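Local coordinates for conserved hypothetical protein (Bacteroides thetaiotaomicron, PDB 2FB0), which is of unknown function but may act as an oxidoreductase of the antibiotic biosynthesis monooxygenase family, at the interface of chains A and B. Sequence-based numbering; all coordinates share one arbitrary frame. Chains: chain A/B, conserved hypothetical protein.

Contact 1: the interface of chains A and B. Residues chain A 8, 10, 54, 90; chain B 6, 8, 44, 56.
A:Glu90 and B:Arg6 make the charged part of this contact, a salt bridge in which two donors converge on one acceptor. The guanidinium reaches the carboxylate end-on: B:Arg6 NH2 lies 2.7 Å and B:Arg6 NH1 2.8 Å from A:Glu90 OE1. OE1 sits at the guanidinium edge, taking NH2 on its syn lone pair and NH1 almost along its C-O axis. The B:Arg6 side chain crosses that of A:Glu90 at about a right angle, yet its bends at chi2 (61°) and chi3 (44°) lay the guanidinium nearly flat with the carboxylate.

Amide pairing follows. A:Asn8 and B:Asn8, related by the two-fold, come from opposite directions and exchange two hydrogen bonds: B:Asn8 ND2 gives to A:Asn8 OD1 at 3.1 Å, and the reverse bond is its equal. Each oxygen is met in the carbonyl plane on a lone pair but is tilted out of the donating amide's own plane, the planes being twisted 42° apart. A:Asn8 ND2 also lies 2.9 Å from B:Arg6 NH1; as modelled both are donors, so the amide orientation is doubtful. Turning over both amides would keep the paired bonds with donors and acceptors exchanged, and set an oxygen toward B:Arg6 NH1.

Apolar packing lies alongside. The selenium of the selenomethionine A:Met54 rests over the centre of the B:Phe44 ring, A:Met54 SE 3.7 Å from B:Phe44 CE2. A:Phe10 CZ is 3.8 Å from B:Cys56 SG. Separately, the A:Phe10 ring, nearly perpendicular to the B:Arg6 guanidinium, turns its edge to NH1.

Strands 5-12, 52-59 and 86-93 of chain A meet strands 5-12, 38-46 and 52-59 of chain B in the sheet-to-sheet packing typical of dimers in this ferredoxin-like family, probably the biological pairing.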
# COMPACT_ATOMS: atom_id res chain seq x y z
N ASN A 8 -5.90 -3.51 1.72
CA ASN A 8 -4.50 -3.72 1.42
C ASN A 8 -4.31 -5.21 1.11
O ASN A 8 -4.47 -6.06 1.99
CB ASN A 8 -3.61 -3.35 2.61
CG ASN A 8 -3.62 -1.84 2.96
OD1 ASN A 8 -4.11 -1.00 2.18
ND2 ASN A 8 -3.09 -1.52 4.12
N PHE A 10 -1.75 -7.94 -0.08
CA PHE A 10 -0.33 -8.22 -0.24
C PHE A 10 -0.15 -9.48 -1.06
O PHE A 10 -0.88 -10.45 -0.86
CB PHE A 10 0.35 -8.34 1.13
CG PHE A 10 0.17 -7.11 1.98
CD1 PHE A 10 1.01 -6.02 1.83
CD2 PHE A 10 -0.86 -7.04 2.91
CE1 PHE A 10 0.84 -4.87 2.60
CE2 PHE A 10 -1.05 -5.89 3.70
CZ PHE A 10 -0.19 -4.80 3.53
N MSE A 54 1.71 -5.10 -3.74
CA MSE A 54 0.45 -4.95 -3.04
C MSE A 54 -0.56 -4.22 -3.88
O MSE A 54 -0.21 -3.47 -4.80
CB MSE A 54 0.63 -4.28 -1.66
CG MSE A 54 1.12 -2.83 -1.69
SE MSE A 54 0.86 -1.99 0.06
CE MSE A 54 -1.12 -2.14 -0.01
N GLU A 90 -6.33 -7.72 3.48
CA GLU A 90 -6.66 -7.09 4.75
C GLU A 90 -7.64 -5.95 4.47
O GLU A 90 -7.45 -5.16 3.54
CB GLU A 90 -5.41 -6.58 5.48
CG GLU A 90 -4.35 -7.67 5.71
CD GLU A 90 -3.24 -7.24 6.66
OE1 GLU A 90 -2.69 -6.13 6.53
OE2 GLU A 90 -2.91 -8.05 7.55
N ARG B 6 -2.74 0.36 11.19
CA ARG B 6 -2.25 0.33 9.82
C ARG B 6 -2.17 1.77 9.29
O ARG B 6 -3.15 2.51 9.36
CB ARG B 6 -3.18 -0.52 8.94
CG ARG B 6 -2.95 -0.39 7.41
CD ARG B 6 -1.54 -0.82 6.95
NE ARG B 6 -1.11 -2.07 7.58
CZ ARG B 6 -1.52 -3.28 7.19
NH1 ARG B 6 -2.35 -3.41 6.16
NH2 ARG B 6 -1.07 -4.37 7.82
N ASN B 8 -1.36 3.92 5.74
CA ASN B 8 -1.09 4.04 4.32
C ASN B 8 -0.70 5.49 4.04
O ASN B 8 -1.52 6.40 4.17
CB ASN B 8 -2.32 3.69 3.48
CG ASN B 8 -2.74 2.20 3.59
OD1 ASN B 8 -2.01 1.34 4.11
ND2 ASN B 8 -3.94 1.91 3.10
N PHE B 44 6.55 1.18 -1.33
CA PHE B 44 5.98 0.58 -2.53
C PHE B 44 5.79 1.65 -3.60
O PHE B 44 5.17 2.69 -3.33
CB PHE B 44 4.59 -0.00 -2.25
CG PHE B 44 4.57 -1.13 -1.27
CD1 PHE B 44 4.58 -2.46 -1.72
CD2 PHE B 44 4.51 -0.88 0.10
CE1 PHE B 44 4.55 -3.52 -0.80
CE2 PHE B 44 4.48 -1.94 1.02
CZ PHE B 44 4.50 -3.27 0.55
N CYS B 56 3.56 1.70 3.51
CA CYS B 56 2.62 0.88 4.26
C CYS B 56 3.27 0.50 5.58
O CYS B 56 4.40 0.01 5.61
CB CYS B 56 2.26 -0.37 3.47
SG CYS B 56 0.82 -1.22 4.14

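Contact 2: the interface of chains A and B. Residues chain A 10, 46, 49, 52-54; chain B 42, 44.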
# COMPACT_ATOMS: atom_id res chain seq x y z
N PHE A 10 -1.75 -7.94 -0.08
CA PHE A 10 -0.33 -8.22 -0.24
C PHE A 10 -0.15 -9.48 -1.06
O PHE A 10 -0.88 -10.45 -0.86
CB PHE A 10 0.35 -8.34 1.13
CG PHE A 10 0.17 -7.11 1.98
CD1 PHE A 10 1.01 -6.02 1.83
CD2 PHE A 10 -0.86 -7.04 2.91
CE1 PHE A 10 0.84 -4.87 2.60
CE2 PHE A 10 -1.05 -5.89 3.70
CZ PHE A 10 -0.19 -4.80 3.53
N SER A 46 6.93 -3.46 -4.10
CA SER A 46 7.87 -3.14 -3.03
C SER A 46 9.19 -2.68 -3.61
O SER A 46 9.72 -3.28 -4.55
CB SER A 46 8.08 -4.33 -2.10
OG SER A 46 9.16 -4.10 -1.21
N ARG A 49 11.73 -5.38 -1.51
CA ARG A 49 11.56 -6.84 -1.63
C ARG A 49 10.99 -7.19 -3.00
O ARG A 49 9.81 -6.96 -3.27
CB ARG A 49 10.63 -7.38 -0.53
CG ARG A 49 11.12 -7.13 0.89
CD ARG A 49 10.06 -7.47 1.93
NE ARG A 49 8.94 -6.54 1.92
CZ ARG A 49 7.76 -6.77 2.50
NH1 ARG A 49 7.51 -7.92 3.13
NH2 ARG A 49 6.81 -5.85 2.43
N VAL A 52 7.59 -9.08 -3.40
CA VAL A 52 6.39 -8.54 -2.77
C VAL A 52 5.81 -7.38 -3.58
O VAL A 52 6.52 -6.46 -3.97
CB VAL A 52 6.63 -8.09 -1.30
CG1 VAL A 52 5.34 -7.52 -0.69
CG2 VAL A 52 7.14 -9.25 -0.43
N PHE A 53 4.51 -7.45 -3.86
CA PHE A 53 3.78 -6.26 -4.31
C PHE A 53 2.45 -6.20 -3.58
O PHE A 53 2.12 -7.12 -2.83
CB PHE A 53 3.68 -6.14 -5.85
CG PHE A 53 2.70 -7.10 -6.51
CD1 PHE A 53 3.12 -8.36 -6.94
CD2 PHE A 53 1.38 -6.70 -6.75
CE1 PHE A 53 2.22 -9.23 -7.59
CE2 PHE A 53 0.47 -7.55 -7.39
CZ PHE A 53 0.90 -8.83 -7.82
N MSE A 54 1.71 -5.10 -3.74
CA MSE A 54 0.45 -4.95 -3.04
C MSE A 54 -0.56 -4.22 -3.88
O MSE A 54 -0.21 -3.47 -4.80
CB MSE A 54 0.63 -4.28 -1.66
CG MSE A 54 1.12 -2.83 -1.69
SE MSE A 54 0.86 -1.99 0.06
CE MSE A 54 -1.12 -2.14 -0.01
N ASP B 42 7.18 -0.85 4.83
CA ASP B 42 7.83 -0.98 3.53
C ASP B 42 7.44 0.17 2.62
O ASP B 42 6.40 0.80 2.80
CB ASP B 42 7.51 -2.34 2.87
CG ASP B 42 8.53 -2.74 1.80
OD1 ASP B 42 9.58 -2.07 1.66
OD2 ASP B 42 8.29 -3.76 1.09
N PHE B 44 6.55 1.18 -1.33
CA PHE B 44 5.98 0.58 -2.53
C PHE B 44 5.79 1.65 -3.60
O PHE B 44 5.17 2.69 -3.33
CB PHE B 44 4.59 -0.00 -2.25
CG PHE B 44 4.57 -1.13 -1.27
CD1 PHE B 44 4.58 -2.46 -1.72
CD2 PHE B 44 4.51 -0.88 0.10
CE1 PHE B 44 4.55 -3.52 -0.80
CE2 PHE B 44 4.48 -1.94 1.02
CZ PHE B 44 4.50 -3.27 0.55
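B:Asp42 reaches across to A:Ser46 and A:Arg49 in a sheet-to-sheet interface of two chains from the antibiotic biosynthesis monooxygenase family, whose small alpha/beta domains commonly pair through their sheets. Starting at the methylene, B:Asp42 CB passes 3.6 Å from A:Arg49 NH2. The next atom, CG, lies anti to the backbone N (chi1 -159°) and thereby turns the carboxylate toward the partner. B:Asp42 OD1 is the more distant oxygen from A:Ser46 OG, at 3.5 Å. OD2, at the tip, accepts hydrogen bonds from A:Ser46 OG and from A:Arg49 NE and NH2. A:Ser46 OG gives the shortest, 2.5 Å from B:Asp42 OD2, on the syn side and somewhat out of the carboxylate plane. A:Arg49 adds a side-on grip that is also a salt bridge: A:Arg49 NH2 stands 2.9 Å from B:Asp42 OD2 on the anti side, while NE comes from above the carboxylate plane. OD2 lies in the guanidinium plane even though the two planes are turned 61° from each other. Such a concentration of donors would be expected to stabilise the charged carboxylate.

Second-shell support comes from chain A itself. The backbone N of A:Arg49 donates to A:Ser46 OG at 2.9 Å, which would help to hold the hydroxyl in place for its bond to B:Asp42, and A:Val52 CG2 lies against one face of the guanidinium.

Beside this polar cluster, A:Ser46 and B:Phe44 form an antiparallel beta bridge. B:Phe44 CD1 meets A:Ser46 CA at 3.6 Å, and B:Phe44 CE1 is 4.1 Å from A:Val52 CG1.

Contact 1 and contact 2 are neighbouring patches of one two-fold interface, the centres of their C-alpha atoms about 8 Å apart. They share A:Phe10, A:Met54 and B:Phe44, so the B:Phe44 ring and the A:Met54 side chain against its face form an apolar link between the two patches. Contact 1 includes the symmetry-related asparagine pair; contact 2 lies toward one rim, where strand 38-46 of each chain joins the other by a beta bridge. Because the two-fold repeats each contact with the chains exchanged, the association is held at several points, consistent with a stable dimer, although the structure alone does not prove one in solution.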